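Cellulose hydrolase (Bacillus licheniformis, PDB 4YZT) probably hydrolyses internal beta-1,4-glucosidic bonds of cellulose, as a three-module family 5 endoglucanase that binds cellotetraose. Local coordinates at residues Thr461-Val466 / Phe519-Lys524. Numbering follows the deposited sequence.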
loop_
_atom_site.group_PDB
_atom_site.type_symbol
_atom_site.label_atom_id
_atom_site.label_comp_id
_atom_site.label_asym_id
_atom_site.label_seq_id
_atom_site.Cartn_x
_atom_site.Cartn_y
_atom_site.Cartn_z
ATOM N N THR A 461 3.812 14.482 -19.708
ATOM C CA THR A 461 4.298 14.647 -18.349
ATOM C C THR A 461 3.278 14.094 -17.352
ATOM O O THR A 461 2.127 13.854 -17.705
ATOM C CB THR A 461 4.608 16.120 -18.006
ATOM O OG1 THR A 461 3.396 16.874 -17.941
ATOM C CG2 THR A 461 5.540 16.732 -19.030
ATOM N N LYS A 462 3.717 13.887 -16.112
ATOM C CA LYS A 462 2.874 13.317 -15.066
ATOM C C LYS A 462 2.987 14.137 -13.801
ATOM O O LYS A 462 4.060 14.662 -13.480
ATOM C CB LYS A 462 3.261 11.863 -14.763
ATOM C CG LYS A 462 3.323 10.947 -15.974
ATOM C CD LYS A 462 4.039 9.659 -15.617
ATOM C CE LYS A 462 4.024 8.668 -16.771
ATOM N NZ LYS A 462 4.714 7.406 -16.383
ATOM N N LEU A 463 1.892 14.238 -13.062
ATOM C CA LEU A 463 1.913 14.996 -11.812
ATOM C C LEU A 463 2.769 14.293 -10.751
ATOM O O LEU A 463 2.646 13.079 -10.547
ATOM C CB LEU A 463 0.497 15.196 -11.284
ATOM C CG LEU A 463 0.373 15.984 -9.978
ATOM C CD1 LEU A 463 0.908 17.409 -10.146
ATOM C CD2 LEU A 463 -1.082 15.980 -9.542
ATOM N N ALA A 464 3.642 15.059 -10.099
ATOM C CA ALA A 464 4.503 14.533 -9.044
ATOM C C ALA A 464 4.074 15.014 -7.656
ATOM O O ALA A 464 3.791 14.205 -6.760
ATOM C CB ALA A 464 5.935 14.931 -9.311
ATOM N N THR A 465 4.032 16.336 -7.480
ATOM C CA THR A 465 3.570 16.924 -6.228
ATOM C C THR A 465 3.134 18.377 -6.477
ATOM O O THR A 465 3.238 18.882 -7.593
ATOM C CB THR A 465 4.668 16.853 -5.129
ATOM O OG1 THR A 465 4.140 17.334 -3.880
ATOM C CG2 THR A 465 5.872 17.683 -5.511
ATOM N N VAL A 466 2.620 19.039 -5.450
ATOM C CA VAL A 466 2.168 20.418 -5.586
ATOM C C VAL A 466 2.576 21.205 -4.339
ATOM O O VAL A 466 2.480 20.676 -3.240
ATOM C CB VAL A 466 0.624 20.517 -5.746
ATOM C CG1 VAL A 466 0.217 21.948 -6.135
ATOM C CG2 VAL A 466 0.101 19.514 -6.759
ATOM N N PHE A 519 2.536 23.156 -9.681
ATOM C CA PHE A 519 2.315 21.744 -9.963
ATOM C C PHE A 519 3.599 21.155 -10.535
ATOM O O PHE A 519 3.900 21.354 -11.709
ATOM C CB PHE A 519 1.135 21.553 -10.929
ATOM C CG PHE A 519 -0.196 21.882 -10.318
ATOM C CD1 PHE A 519 -0.628 23.195 -10.242
ATOM C CD2 PHE A 519 -1.004 20.879 -9.801
ATOM C CE1 PHE A 519 -1.848 23.512 -9.658
ATOM C CE2 PHE A 519 -2.221 21.180 -9.224
ATOM C CZ PHE A 519 -2.647 22.508 -9.151
ATOM N N GLU A 520 4.363 20.451 -9.695
ATOM C CA GLU A 520 5.640 19.889 -10.122
ATOM C C GLU A 520 5.387 18.547 -10.792
ATOM O O GLU A 520 4.649 17.700 -10.280
ATOM C CB GLU A 520 6.609 19.751 -8.939
ATOM C CG GLU A 520 6.935 21.062 -8.252
ATOM C CD GLU A 520 7.922 20.927 -7.092
ATOM O OE1 GLU A 520 8.391 19.803 -6.791
ATOM O OE2 GLU A 520 8.232 21.965 -6.474
ATOM N N LEU A 521 5.992 18.373 -11.960
ATOM C CA LEU A 521 5.732 17.225 -12.808
ATOM C C LEU A 521 6.930 16.292 -12.936
ATOM O O LEU A 521 8.048 16.636 -12.548
ATOM C CB LEU A 521 5.306 17.707 -14.203
ATOM C CG LEU A 521 4.134 18.684 -14.183
ATOM C CD1 LEU A 521 3.987 19.429 -15.518
ATOM C CD2 LEU A 521 2.860 17.930 -13.859
ATOM N N TRP A 522 6.675 15.113 -13.494
ATOM C CA TRP A 522 7.719 14.255 -14.055
ATOM C C TRP A 522 7.762 14.530 -15.560
ATOM O O TRP A 522 6.717 14.560 -16.187
ATOM C CB TRP A 522 7.422 12.778 -13.796
ATOM C CG TRP A 522 7.287 12.377 -12.329
ATOM C CD1 TRP A 522 6.173 11.872 -11.711
ATOM C CD2 TRP A 522 8.314 12.423 -11.327
ATOM N NE1 TRP A 522 6.448 11.609 -10.382
ATOM C CE2 TRP A 522 7.752 11.941 -10.127
ATOM C CE3 TRP A 522 9.654 12.829 -11.329
ATOM C CZ2 TRP A 522 8.482 11.860 -8.942
ATOM C CZ3 TRP A 522 10.377 12.750 -10.150
ATOM C CH2 TRP A 522 9.788 12.268 -8.974
ATOM N N PRO A 523 8.960 14.710 -16.154
ATOM C CA PRO A 523 10.296 14.609 -15.560
ATOM C C PRO A 523 10.627 15.754 -14.612
ATOM O O PRO A 523 10.132 16.876 -14.788
ATOM C CB PRO A 523 11.223 14.641 -16.775
ATOM C CG PRO A 523 10.474 15.441 -17.788
ATOM C CD PRO A 523 9.021 15.092 -17.575
ATOM N N LYS A 524 11.465 15.441 -13.626
ATOM C CA LYS A 524 11.947 16.392 -12.624
ATOM C C LYS A 524 12.383 17.706 -13.245
ATOM O O LYS A 524 13.196 17.722 -14.160
ATOM C CB LYS A 524 13.120 15.779 -11.852
ATOM C CG LYS A 524 13.698 16.652 -10.745
ATOM C CD LYS A 524 12.695 16.826 -9.620
ATOM C CE LYS A 524 13.327 17.511 -8.415
ATOM N NZ LYS A 524 12.307 17.794 -7.369
#
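E520 O is gripped by two backbone amides in succession, A464 N at 2.8 Å and T465 N at 3.2 Å, the second donor tilted out of the carbonyl plane. E520 N returns a bond to T465 O, and beyond the doubled position K462 and W522 exchange a reciprocal pair, with W522 N 2.7 Å from K462 O. The carboxylate of E520 leans alongside T465, OE1 3.5 Å from the methyl CG2, while OE2 is hydrogen-bonded to Y487 OH. A464 turns its methyl onto the indole: CB sits over the five-membered ring of W522, 3.7 Å from its centroid, in a CH-pi contact. The indole also packs on T238 and N278. An alanine in place of W522 would probably leave A464 CB without its aromatic cover and open a gap beside T238 and N278. On the face of the sheet that carries V466 and F519, V466 CG1 stands over the centre of the phenyl ring, 4.0 Å from the centroid, placed there with CG1 anti to the backbone N (chi1 -170°). L463 CD1 meets the same ring in its plane, at the edge by CD2, and also touches L521 CD2. F494 of strand 494-497 packs against L463, T465 and V466. Two residues, A464 and T465, thus face one, E520: a classic beta bulge in the antiparallel pairing of strands 462-470 and 515-522 in the C-terminal beta module.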